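Local coordinates for protein beta-glucoside phosphorylase BglX (Unidentified, PDB 5VQE) that probably cleaves beta-glucosides by transferring their glucosyl unit to phosphate, as a glycoside phosphorylase of family GH3, and binds 2-deoxy-2-fluoroglucose in its pocket, at residues 196-200 against 210-214; 248-253 against 269-274; 7-11 against 231-236; 301-306 against 325-329. All coordinates share one frame. Where two conformers were deposited one is given. Numbering follows the deposited sequence.

Contact 1: 196-200 against 210-214; sequences PGDGV and SVNNL
This is a buried loop-to-loop contact in the TIM-barrel domain of a GH3 enzyme. The 196-200 loop continues strand 191-195, whose Lys-193 and His-194 line the sugar pocket, through cis Pro-196 in the KHFPGDG sequence characteristic of the family, and meets 210-214, which starts as a weakly bonded strand. End-to-end directions lie 83° apart, with Val-200 and Asn-212 CA atoms 5.4 Å from each other. Gly-197 and Gly-199 have phi of 130° and 113°, where a CB would strike the preceding carbonyl oxygen. Asn-212, chi1 t, turns its amide to the 196-200 loop: ND2 donates to the buried Gly-197 O at 3.1 Å while OD1 accepts from Gln-245, a double role that suits an amide. Val-200, also t, rests CG2 3.9 Å from Leu-214 CG. Two waters tie Asp-198, about 7 Å from the bound sugar, to Ser-210 (chi1 p): one between Asp-198 OD1 and Ser-210 OG, the other 2.7 Å from both Asp-198 OD2 and Ser-210 OG.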
loop_
_atom_site.group_PDB
_atom_site.type_symbol
_atom_site.label_atom_id
_atom_site.label_comp_id
_atom_site.label_asym_id
_atom_site.label_seq_id
_atom_site.Cartn_x
_atom_site.Cartn_y
_atom_site.Cartn_z
ATOM N N PRO A 196 -1.828 13.321 6.702
ATOM C CA PRO A 196 -1.822 14.444 5.762
ATOM C C PRO A 196 -0.832 14.356 4.605
ATOM O O PRO A 196 -0.689 15.342 3.879
ATOM C CB PRO A 196 -1.465 15.627 6.669
ATOM C CG PRO A 196 -0.533 15.046 7.634
ATOM C CD PRO A 196 -1.140 13.684 7.950
ATOM N N GLY A 197 -0.153 13.224 4.443
ATOM C CA GLY A 197 0.607 12.989 3.234
ATOM C C GLY A 197 2.032 12.536 3.448
ATOM O O GLY A 197 2.884 13.316 3.882
ATOM N N ASP A 198 2.319 11.279 3.124
ATOM C CA ASP A 198 3.699 10.841 3.160
ATOM C C ASP A 198 4.415 11.252 1.873
ATOM O O ASP A 198 3.796 11.635 0.871
ATOM C CB ASP A 198 3.789 9.331 3.367
ATOM C CG ASP A 198 4.991 8.938 4.210
ATOM O OD1 ASP A 198 5.977 9.712 4.231
ATOM O OD2 ASP A 198 4.942 7.879 4.873
ATOM N N GLY A 199 5.745 11.186 1.916
ATOM C CA GLY A 199 6.576 11.412 0.753
ATOM C C GLY A 199 7.437 12.660 0.795
ATOM O O GLY A 199 8.270 12.832 -0.101
ATOM N N VAL A 200 7.257 13.541 1.780
ATOM C CA VAL A 200 8.123 14.712 1.934
ATOM C C VAL A 200 9.345 14.373 2.776
ATOM O O VAL A 200 10.484 14.618 2.374
ATOM C CB VAL A 200 7.318 15.881 2.550
ATOM C CG1 VAL A 200 8.198 17.093 2.773
ATOM C CG2 VAL A 200 6.144 16.251 1.650
ATOM N N SER A 210 6.816 10.832 11.465
ATOM C CA SER A 210 7.477 11.538 10.380
ATOM C C SER A 210 6.746 12.853 10.096
ATOM O O SER A 210 5.634 13.095 10.572
ATOM C CB SER A 210 7.560 10.646 9.141
ATOM O OG SER A 210 6.282 10.317 8.636
ATOM N N VAL A 211 7.400 13.729 9.336
ATOM C CA VAL A 211 7.003 15.134 9.268
ATOM C C VAL A 211 6.903 15.573 7.815
ATOM O O VAL A 211 7.889 15.506 7.067
ATOM C CB VAL A 211 7.982 16.037 10.037
ATOM C CG1 VAL A 211 7.489 17.477 10.062
ATOM C CG2 VAL A 211 8.154 15.528 11.452
ATOM N N ASN A 212 5.715 16.029 7.421
ATOM C CA ASN A 212 5.490 16.738 6.162
ATOM C C ASN A 212 5.739 18.217 6.450
ATOM O O ASN A 212 4.916 18.887 7.078
ATOM C CB ASN A 212 4.074 16.458 5.661
ATOM C CG ASN A 212 3.777 17.085 4.317
ATOM O OD1 ASN A 212 4.185 18.208 4.031
ATOM N ND2 ASN A 212 3.042 16.354 3.480
ATOM N N ASN A 213 6.900 18.727 6.030
ATOM C CA ASN A 213 7.357 20.050 6.444
ATOM C C ASN A 213 7.200 21.101 5.349
ATOM O O ASN A 213 7.819 22.172 5.423
ATOM C CB ASN A 213 8.810 19.978 6.919
ATOM C CG ASN A 213 9.784 19.691 5.799
ATOM O OD1 ASN A 213 9.490 18.935 4.876
ATOM N ND2 ASN A 213 10.962 20.300 5.875
ATOM N N LEU A 214 6.392 20.819 4.335
ATOM C CA LEU A 214 6.045 21.844 3.363
ATOM C C LEU A 214 5.411 23.035 4.078
ATOM O O LEU A 214 4.829 22.905 5.159
ATOM C CB LEU A 214 5.085 21.278 2.313
ATOM C CG LEU A 214 5.594 20.119 1.442
ATOM C CD1 LEU A 214 4.494 19.647 0.485
ATOM C CD2 LEU A 214 6.837 20.519 0.653
HETATM O O HOH W 1 6.303 11.571 6.091
HETATM O O HOH W 2 6.416 8.098 7.148
HETATM O O HOH W 3 11.462 16.695 4.221
#

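Contact 2: 248-253 against 269-274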
loop_
_atom_site.group_PDB
_atom_site.type_symbol
_atom_site.label_atom_id
_atom_site.label_comp_id
_atom_site.label_asym_id
_atom_site.label_seq_id
_atom_site.Cartn_x
_atom_site.Cartn_y
_atom_site.Cartn_z
ATOM N N VAL A 248 0.765 23.473 8.366
ATOM C CA VAL A 248 -0.686 23.496 8.207
ATOM C C VAL A 248 -1.355 23.594 9.568
ATOM O O VAL A 248 -2.349 24.310 9.739
ATOM C CB VAL A 248 -1.156 22.252 7.432
ATOM C CG1 VAL A 248 -2.679 22.142 7.432
ATOM C CG2 VAL A 248 -0.629 22.302 5.999
ATOM N N THR A 249 -0.822 22.873 10.557
ATOM C CA THR A 249 -1.380 22.939 11.902
ATOM C C THR A 249 -1.345 24.368 12.431
ATOM O O THR A 249 -2.344 24.866 12.963
ATOM C CB THR A 249 -0.617 21.993 12.823
ATOM O OG1 THR A 249 -0.805 20.650 12.363
ATOM C CG2 THR A 249 -1.115 22.104 14.265
ATOM N N ARG A 250 -0.209 25.057 12.266
ATOM C CA ARG A 250 -0.111 26.440 12.733
ATOM C C ARG A 250 -0.999 27.383 11.932
ATOM O O ARG A 250 -1.428 28.414 12.462
ATOM C CB ARG A 250 1.328 26.939 12.671
ATOM C CG ARG A 250 2.221 26.330 13.714
ATOM C CD ARG A 250 3.531 27.087 13.853
ATOM N NE ARG A 250 4.540 26.222 14.449
ATOM C CZ ARG A 250 5.373 25.444 13.762
ATOM N NH1 ARG A 250 5.350 25.435 12.437
ATOM N NH2 ARG A 250 6.247 24.680 14.407
ATOM N N MET A 251 -1.262 27.079 10.659
ATOM C CA MET A 251 -2.200 27.897 9.898
ATOM C C MET A 251 -3.574 27.866 10.545
ATOM O O MET A 251 -4.233 28.905 10.677
ATOM C CB MET A 251 -2.283 27.415 8.447
ATOM C CG MET A 251 -3.333 28.143 7.594
ATOM S SD MET A 251 -3.571 27.408 5.966
ATOM C CE MET A 251 -4.653 26.058 6.398
ATOM N N VAL A 252 -4.013 26.682 10.977
ATOM C CA VAL A 252 -5.306 26.558 11.641
ATOM C C VAL A 252 -5.265 27.196 13.023
ATOM O O VAL A 252 -6.229 27.845 13.445
ATOM C CB VAL A 252 -5.717 25.075 11.719
ATOM C CG1 VAL A 252 -7.000 24.913 12.520
ATOM C CG2 VAL A 252 -5.869 24.485 10.300
ATOM N N ASN A 253 -4.158 27.015 13.750
ATOM C CA ASN A 253 -4.041 27.399 15.159
ATOM C C ASN A 253 -2.710 28.114 15.331
ATOM O O ASN A 253 -1.712 27.507 15.745
ATOM C CB ASN A 253 -4.137 26.175 16.075
ATOM C CG ASN A 253 -4.082 26.534 17.557
ATOM O OD1 ASN A 253 -3.813 27.675 17.925
ATOM N ND2 ASN A 253 -4.325 25.545 18.408
ATOM N N GLU A 269 -6.641 19.894 14.545
ATOM C CA GLU A 269 -6.440 20.857 13.463
ATOM C C GLU A 269 -6.493 20.186 12.093
ATOM O O GLU A 269 -7.070 20.731 11.141
ATOM C CB GLU A 269 -5.100 21.574 13.641
ATOM C CG GLU A 269 -5.029 22.484 14.850
ATOM C CD GLU A 269 -4.658 21.769 16.136
ATOM O OE1 GLU A 269 -4.266 20.586 16.087
ATOM O OE2 GLU A 269 -4.751 22.403 17.209
ATOM N N LEU A 270 -5.885 19.013 11.963
ATOM C CA LEU A 270 -5.842 18.360 10.656
ATOM C C LEU A 270 -7.146 17.636 10.343
ATOM O O LEU A 270 -7.674 17.755 9.229
ATOM C CB LEU A 270 -4.651 17.397 10.588
ATOM C CG LEU A 270 -3.280 18.086 10.668
ATOM C CD1 LEU A 270 -2.132 17.080 10.672
ATOM C CD2 LEU A 270 -3.097 19.095 9.525
ATOM N N MET A 271 -7.688 16.880 11.302
ATOM C CA MET A 271 -8.893 16.105 11.004
ATOM C C MET A 271 -10.154 16.965 11.054
ATOM O O MET A 271 -11.030 16.830 10.198
ATOM C CB MET A 271 -9.003 14.922 11.959
ATOM C CG MET A 271 -7.941 13.863 11.707
ATOM S SD MET A 271 -8.194 12.317 12.601
ATOM C CE MET A 271 -7.891 12.864 14.280
ATOM N N GLN A 272 -10.267 17.861 12.025
ATOM C CA GLN A 272 -11.476 18.668 12.130
ATOM C C GLN A 272 -11.324 19.993 11.386
ATOM O O GLN A 272 -12.205 20.377 10.612
ATOM C CB GLN A 272 -11.826 18.882 13.610
ATOM C CG GLN A 272 -12.579 17.704 14.208
ATOM C CD GLN A 272 -12.526 17.658 15.731
ATOM O OE1 GLN A 272 -11.826 18.446 16.370
ATOM N NE2 GLN A 272 -13.259 16.721 16.316
ATOM N N GLY A 273 -10.194 20.675 11.574
ATOM C CA GLY A 273 -9.990 21.958 10.911
ATOM C C GLY A 273 -9.856 21.844 9.402
ATOM O O GLY A 273 -10.516 22.569 8.656
ATOM N N ILE A 274 -8.992 20.946 8.925
ATOM C CA ILE A 274 -8.753 20.833 7.489
ATOM C C ILE A 274 -9.767 19.891 6.838
ATOM O O ILE A 274 -10.525 20.301 5.952
ATOM C CB ILE A 274 -7.310 20.379 7.203
ATOM C CG1 ILE A 274 -6.289 21.401 7.727
ATOM C CG2 ILE A 274 -7.091 20.153 5.713
ATOM C CD1 ILE A 274 -6.413 22.818 7.142
HETATM O O HOH W 4 -1.621 18.792 14.781
#
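Two helices of the TIM-barrel domain pack obliquely here, their local axes 9.8 Å apart at closest approach and crossing at 49°. Helix 246-252 follows strand 237-244, while helix 268-278 leads on to strand 284-287. One bump is Ile-274: its side chain enters a hollow made by three residues of one helical face, with CG1 3.7 Å from Val-248 CG1 and CD1 3.8 Å from Met-251 CE and 3.6 Å from Val-252 CG2. The other, Glu-269, lies against Thr-249, Val-252 and Asn-253. In return, Val-252 wedges between Glu-269 and Ile-274, its CG1 3.9 Å from Glu-269 CG. Behind this notch lies Gly-273, where a CB would come within 3.0 Å of Val-252 CG1 and would also clash with Glu-269 O. That oxygen takes part in a pi-type turn, accepting from Ile-274 N at 2.9 Å. Further along, Leu-270 CD2 meets Val-248 CG1 at 3.7 Å, and Trp-219 of helix 216-232 covers Val-248 and Ile-274.

The polar edge is looser. Asn-253, just past the helix end, gives a weak hydrogen bond from ND2 to Glu-269 OE2 (3.4 Å). Thr-249 OG1 is bonded to Gln-245 O and reaches Glu-269 through a water, whose link to the acid is weak. The chemistry thus implies that close-fitting aliphatic surfaces, the aliphatic part of Glu-269 among them, hold these helices together, while its carboxylate adds only weak polar links.

Contact 3: 7-11 against 231-236; sequences SIKPY and IEDGAE
Lys-9 NZ donates a 2.8 Å hydrogen bond to Glu-232 O at the C-terminal end of helix 216-232, which closes in a Schellman motif; NZ also makes a long salt bridge of 3.8 Å to Glu-232 OE1. A lysine suits this place because its positive charge meets a carbonyl oxygen at the C-terminal end of a helix. Its chain runs t, t, p, t, the bend at chi3 turning the amine into position. Gly-234, the first residue to leave helical angles, has the positive phi of the motif (103°), at which a CB would jam against the preceding carbonyl; its N bonds to Ile-231 O at 3.0 Å.

A cis peptide joins Lys-9 (phi/psi -49/137) to Pro-10 (-96/17), and Tyr-11 N bonds to Ile-8 O at 2.9 Å, making a type VI turn that presents the proline ring. Pro-10 and Gly-234 CA atoms lie 5.3 Å apart. Glu-236 turns its acid to Arg-184. The contact fixes the N-terminal segment on a helix-to-strand loop of the TIM barrel, beside Met-353 of helix 340-356. The proline ring lies over successive backbone oxygens: Pro-10 CB is 3.7 Å from Gly-234 O, while Pro-10 CG is 3.7 Å from Ala-235 O.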
loop_
_atom_site.group_PDB
_atom_site.type_symbol
_atom_site.label_atom_id
_atom_site.label_comp_id
_atom_site.label_asym_id
_atom_site.label_seq_id
_atom_site.Cartn_x
_atom_site.Cartn_y
_atom_site.Cartn_z
ATOM N N SER A 7 -27.317 11.467 4.363
ATOM C CA SER A 7 -28.073 11.562 3.119
ATOM C C SER A 7 -27.254 12.086 1.946
ATOM O O SER A 7 -27.754 12.084 0.815
ATOM C CB SER A 7 -29.310 12.450 3.313
ATOM O OG SER A 7 -28.945 13.790 3.556
ATOM N N ILE A 8 -26.011 12.510 2.164
ATOM C CA ILE A 8 -25.208 13.109 1.108
ATOM C C ILE A 8 -23.941 12.289 0.893
ATOM O O ILE A 8 -23.604 11.392 1.666
ATOM C CB ILE A 8 -24.861 14.577 1.409
ATOM C CG1 ILE A 8 -24.023 14.687 2.683
ATOM C CG2 ILE A 8 -26.150 15.393 1.526
ATOM C CD1 ILE A 8 -23.512 16.094 2.984
ATOM N N LYS A 9 -23.241 12.632 -0.183
ATOM C CA LYS A 9 -21.980 12.008 -0.542
ATOM C C LYS A 9 -21.040 11.972 0.662
ATOM O O LYS A 9 -20.926 12.970 1.386
ATOM C CB LYS A 9 -21.340 12.795 -1.687
ATOM C CG LYS A 9 -19.984 12.303 -2.142
ATOM C CD LYS A 9 -19.592 12.969 -3.455
ATOM C CE LYS A 9 -18.997 14.335 -3.217
ATOM N NZ LYS A 9 -18.867 15.089 -4.507
ATOM N N PRO A 10 -20.332 10.854 0.903
ATOM C CA PRO A 10 -20.284 9.608 0.138
ATOM C C PRO A 10 -21.219 8.519 0.679
ATOM O O PRO A 10 -21.032 7.350 0.353
ATOM C CB PRO A 10 -18.835 9.182 0.309
ATOM C CG PRO A 10 -18.554 9.553 1.728
ATOM C CD PRO A 10 -19.340 10.831 1.992
ATOM N N TYR A 11 -22.190 8.898 1.508
ATOM C CA TYR A 11 -23.153 7.944 2.056
ATOM C C TYR A 11 -24.364 7.770 1.139
ATOM O O TYR A 11 -24.631 6.666 0.660
ATOM C CB TYR A 11 -23.598 8.390 3.455
ATOM C CG TYR A 11 -22.553 8.151 4.522
ATOM C CD1 TYR A 11 -22.434 6.910 5.143
ATOM C CD2 TYR A 11 -21.674 9.160 4.901
ATOM C CE1 TYR A 11 -21.484 6.687 6.101
ATOM C CE2 TYR A 11 -20.715 8.942 5.855
ATOM C CZ TYR A 11 -20.619 7.707 6.453
ATOM O OH TYR A 11 -19.651 7.501 7.408
ATOM N N ILE A 231 -11.790 13.534 -2.590
ATOM C CA ILE A 231 -12.982 13.760 -1.782
ATOM C C ILE A 231 -14.168 14.076 -2.683
ATOM O O ILE A 231 -15.249 13.492 -2.548
ATOM C CB ILE A 231 -12.724 14.881 -0.762
ATOM C CG1 ILE A 231 -11.725 14.397 0.296
ATOM C CG2 ILE A 231 -14.017 15.327 -0.098
ATOM C CD1 ILE A 231 -11.151 15.500 1.164
ATOM N N GLU A 232 -13.979 14.998 -3.628
ATOM C CA GLU A 232 -15.065 15.342 -4.536
ATOM C C GLU A 232 -15.453 14.161 -5.406
ATOM O O GLU A 232 -16.627 14.021 -5.773
ATOM C CB GLU A 232 -14.664 16.538 -5.397
ATOM C CG GLU A 232 -14.351 17.789 -4.586
ATOM C CD GLU A 232 -15.443 18.121 -3.583
ATOM O OE1 GLU A 232 -16.628 18.135 -3.980
ATOM O OE2 GLU A 232 -15.116 18.348 -2.395
ATOM N N ASP A 233 -14.492 13.294 -5.729
ATOM C CA ASP A 233 -14.762 12.100 -6.521
ATOM C C ASP A 233 -15.585 11.068 -5.760
ATOM O O ASP A 233 -16.050 10.106 -6.376
ATOM C CB ASP A 233 -13.425 11.499 -6.992
ATOM C CG ASP A 233 -13.594 10.266 -7.890
ATOM O OD1 ASP A 233 -14.203 10.376 -8.978
ATOM O OD2 ASP A 233 -13.077 9.188 -7.517
ATOM N N GLY A 234 -15.785 11.244 -4.454
ATOM C CA GLY A 234 -16.615 10.343 -3.673
ATOM C C GLY A 234 -15.880 9.344 -2.803
ATOM O O GLY A 234 -16.487 8.349 -2.387
ATOM N N ALA A 235 -14.608 9.576 -2.498
ATOM C CA ALA A 235 -13.879 8.693 -1.603
ATOM C C ALA A 235 -14.686 8.425 -0.338
ATOM O O ALA A 235 -15.151 9.355 0.330
ATOM C CB ALA A 235 -12.531 9.316 -1.257
ATOM N N GLU A 236 -14.863 7.140 -0.019
ATOM C CA GLU A 236 -15.754 6.763 1.072
ATOM C C GLU A 236 -15.082 6.916 2.428
ATOM O O GLU A 236 -15.718 7.370 3.384
ATOM C CB GLU A 236 -16.239 5.332 0.892
ATOM C CG GLU A 236 -17.069 5.119 -0.364
ATOM C CD GLU A 236 -16.247 4.771 -1.582
ATOM O OE1 GLU A 236 -14.995 4.750 -1.494
ATOM O OE2 GLU A 236 -16.863 4.518 -2.640
#

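Contact 4: 301-306 against 325-329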
loop_
_atom_site.group_PDB
_atom_site.type_symbol
_atom_site.label_atom_id
_atom_site.label_comp_id
_atom_site.label_asym_id
_atom_site.label_seq_id
_atom_site.Cartn_x
_atom_site.Cartn_y
_atom_site.Cartn_z
ATOM N N ARG A 301 -0.591 6.386 25.898
ATOM C CA ARG A 301 -1.608 5.637 25.169
ATOM C C ARG A 301 -2.991 5.789 25.801
ATOM O O ARG A 301 -3.990 5.925 25.085
ATOM C CB ARG A 301 -1.224 4.168 25.083
ATOM C CG ARG A 301 -2.181 3.373 24.221
ATOM C CD ARG A 301 -1.573 2.051 23.783
ATOM N NE ARG A 301 -2.407 1.335 22.810
ATOM C CZ ARG A 301 -2.339 1.487 21.490
ATOM N NH1 ARG A 301 -1.483 2.346 20.945
ATOM N NH2 ARG A 301 -3.136 0.771 20.702
ATOM N N HIS A 302 -3.074 5.773 27.139
ATOM C CA HIS A 302 -4.382 5.837 27.787
ATOM C C HIS A 302 -5.114 7.126 27.428
ATOM O O HIS A 302 -6.348 7.134 27.358
ATOM C CB HIS A 302 -4.249 5.652 29.310
ATOM C CG HIS A 302 -3.598 6.790 30.031
ATOM N ND1 HIS A 302 -2.243 6.835 30.285
ATOM C CD2 HIS A 302 -4.125 7.899 30.605
ATOM C CE1 HIS A 302 -1.960 7.939 30.954
ATOM N NE2 HIS A 302 -3.083 8.601 31.159
ATOM N N GLU A 303 -4.378 8.207 27.174
ATOM C CA GLU A 303 -4.977 9.442 26.685
ATOM C C GLU A 303 -5.193 9.417 25.175
ATOM O O GLU A 303 -6.167 10.001 24.685
ATOM C CB GLU A 303 -4.087 10.643 27.027
ATOM C CG GLU A 303 -3.909 10.926 28.511
ATOM C CD GLU A 303 -2.751 11.887 28.782
ATOM O OE1 GLU A 303 -2.235 12.503 27.819
ATOM O OE2 GLU A 303 -2.350 12.017 29.957
ATOM N N ALA A 304 -4.297 8.758 24.430
ATOM C CA ALA A 304 -4.288 8.888 22.973
ATOM C C ALA A 304 -5.534 8.276 22.350
ATOM O O ALA A 304 -6.146 8.871 21.456
ATOM C CB ALA A 304 -3.038 8.235 22.392
ATOM N N LEU A 305 -5.915 7.079 22.790
ATOM C CA LEU A 305 -6.988 6.356 22.110
ATOM C C LEU A 305 -8.295 7.137 22.112
ATOM O O LEU A 305 -8.859 7.347 21.025
ATOM C CB LEU A 305 -7.128 4.956 22.724
ATOM C CG LEU A 305 -5.861 4.083 22.591
ATOM C CD1 LEU A 305 -6.025 2.729 23.249
ATOM C CD2 LEU A 305 -5.447 3.869 21.132
ATOM N N PRO A 306 -8.816 7.617 23.245
ATOM C CA PRO A 306 -10.029 8.443 23.171
ATOM C C PRO A 306 -9.790 9.779 22.504
ATOM O O PRO A 306 -10.707 10.318 21.877
ATOM C CB PRO A 306 -10.436 8.607 24.639
ATOM C CG PRO A 306 -9.172 8.405 25.412
ATOM C CD PRO A 306 -8.370 7.412 24.636
ATOM N N ASP A 325 -6.498 -1.334 26.032
ATOM C CA ASP A 325 -6.988 -0.336 25.090
ATOM C C ASP A 325 -8.474 -0.078 25.282
ATOM O O ASP A 325 -8.918 1.077 25.267
ATOM C CB ASP A 325 -6.698 -0.785 23.658
ATOM C CG ASP A 325 -5.227 -0.665 23.297
ATOM O OD1 ASP A 325 -4.435 -0.175 24.139
ATOM O OD2 ASP A 325 -4.869 -1.053 22.164
ATOM N N PHE A 326 -9.262 -1.135 25.475
ATOM C CA PHE A 326 -10.694 -0.936 25.652
ATOM C C PHE A 326 -10.982 -0.234 26.970
ATOM O O PHE A 326 -11.844 0.650 27.031
ATOM C CB PHE A 326 -11.435 -2.269 25.582
ATOM C CG PHE A 326 -12.922 -2.118 25.486
ATOM C CD1 PHE A 326 -13.495 -1.605 24.341
ATOM C CD2 PHE A 326 -13.748 -2.478 26.541
ATOM C CE1 PHE A 326 -14.869 -1.452 24.236
ATOM C CE2 PHE A 326 -15.129 -2.334 26.444
ATOM C CZ PHE A 326 -15.688 -1.820 25.293
ATOM N N LYS A 327 -10.263 -0.610 28.031
ATOM C CA LYS A 327 -10.391 0.087 29.303
ATOM C C LYS A 327 -10.044 1.563 29.162
ATOM O O LYS A 327 -10.694 2.417 29.774
ATOM C CB LYS A 327 -9.502 -0.588 30.348
ATOM C CG LYS A 327 -9.307 0.198 31.629
ATOM C CD LYS A 327 -8.677 -0.695 32.709
ATOM C CE LYS A 327 -8.213 0.102 33.927
ATOM N NZ LYS A 327 -7.385 -0.728 34.853
ATOM N N ALA A 328 -9.023 1.888 28.358
ATOM C CA ALA A 328 -8.687 3.293 28.126
ATOM C C ALA A 328 -9.842 4.035 27.470
ATOM O O ALA A 328 -10.115 5.199 27.799
ATOM C CB ALA A 328 -7.433 3.404 27.259
ATOM N N LEU A 329 -10.529 3.388 26.530
ATOM C CA LEU A 329 -11.684 4.021 25.904
ATOM C C LEU A 329 -12.834 4.171 26.894
ATOM O O LEU A 329 -13.499 5.210 26.926
ATOM C CB LEU A 329 -12.127 3.211 24.685
ATOM C CG LEU A 329 -11.213 3.279 23.462
ATOM C CD1 LEU A 329 -11.674 2.241 22.452
ATOM C CD2 LEU A 329 -11.207 4.653 22.847
#
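Two helices that follow one another in the TIM barrel, on either side of strand 316-317 in the sequence, cross steeply: the local axes of 301-306 and 325-329 come within 8.5 Å and cross at -67°. The nearest CA atoms are those of His-302 and Ala-328 (5.0 Å) and of Pro-306 and Leu-329 (5.5 Å). The first helix is kinked at Pro-306, whose ring nitrogen has no proton to bond to the turn before. Such closeness relies on the small Ala-328, its CB pointing at the partner and lying 3.9 Å from His-302 O. Leu-305 lies over it, CD1 4.3 Å from that CB, while Leu-329 packs its CD2 4.1 Å from Leu-305 CB and 4.3 Å from Pro-306 CD; both leucines reach Leu-316 of the intervening strand.

At one edge the apolar packing gives way to a two-pronged salt bridge. The extended Arg-301, t through chi3, offers the edge of its guanidinium to Asp-325, a buried acid that also accepts from Leu-320 N; NH2 of the arginine has a second partner in Thr-290. The bridge pairs Arg-301 NE with Asp-325 OD1 at 2.9 Å and Arg-301 NH2 with Asp-325 OD2, likewise at 2.9 Å.

The longest loop is opened first: segment 7-11 finds its partner only at 231-236, so contact 3 brings the N-terminal segment onto the barrel across 219 intervening residues. Contact 1 is nested inside that loop, folding the connection from strand 191-195 to strand 210-211; helix 216-232 then carries the chain to contact 3. Strand 237-244 leads on to contact 2, and strand 284-287 toward contact 4, each a short closure between helices, in series and without crossing. Contacts 1 and 2 touch, Pro-196 CG lying 4.0 Å from Leu-270 CD1, whereas the centres of contacts 3 and 4 are about 30 Å apart. Contacts 1, 2 and 4 join neighbouring elements of the barrel, and contact 3 lays the N-terminal segment against it.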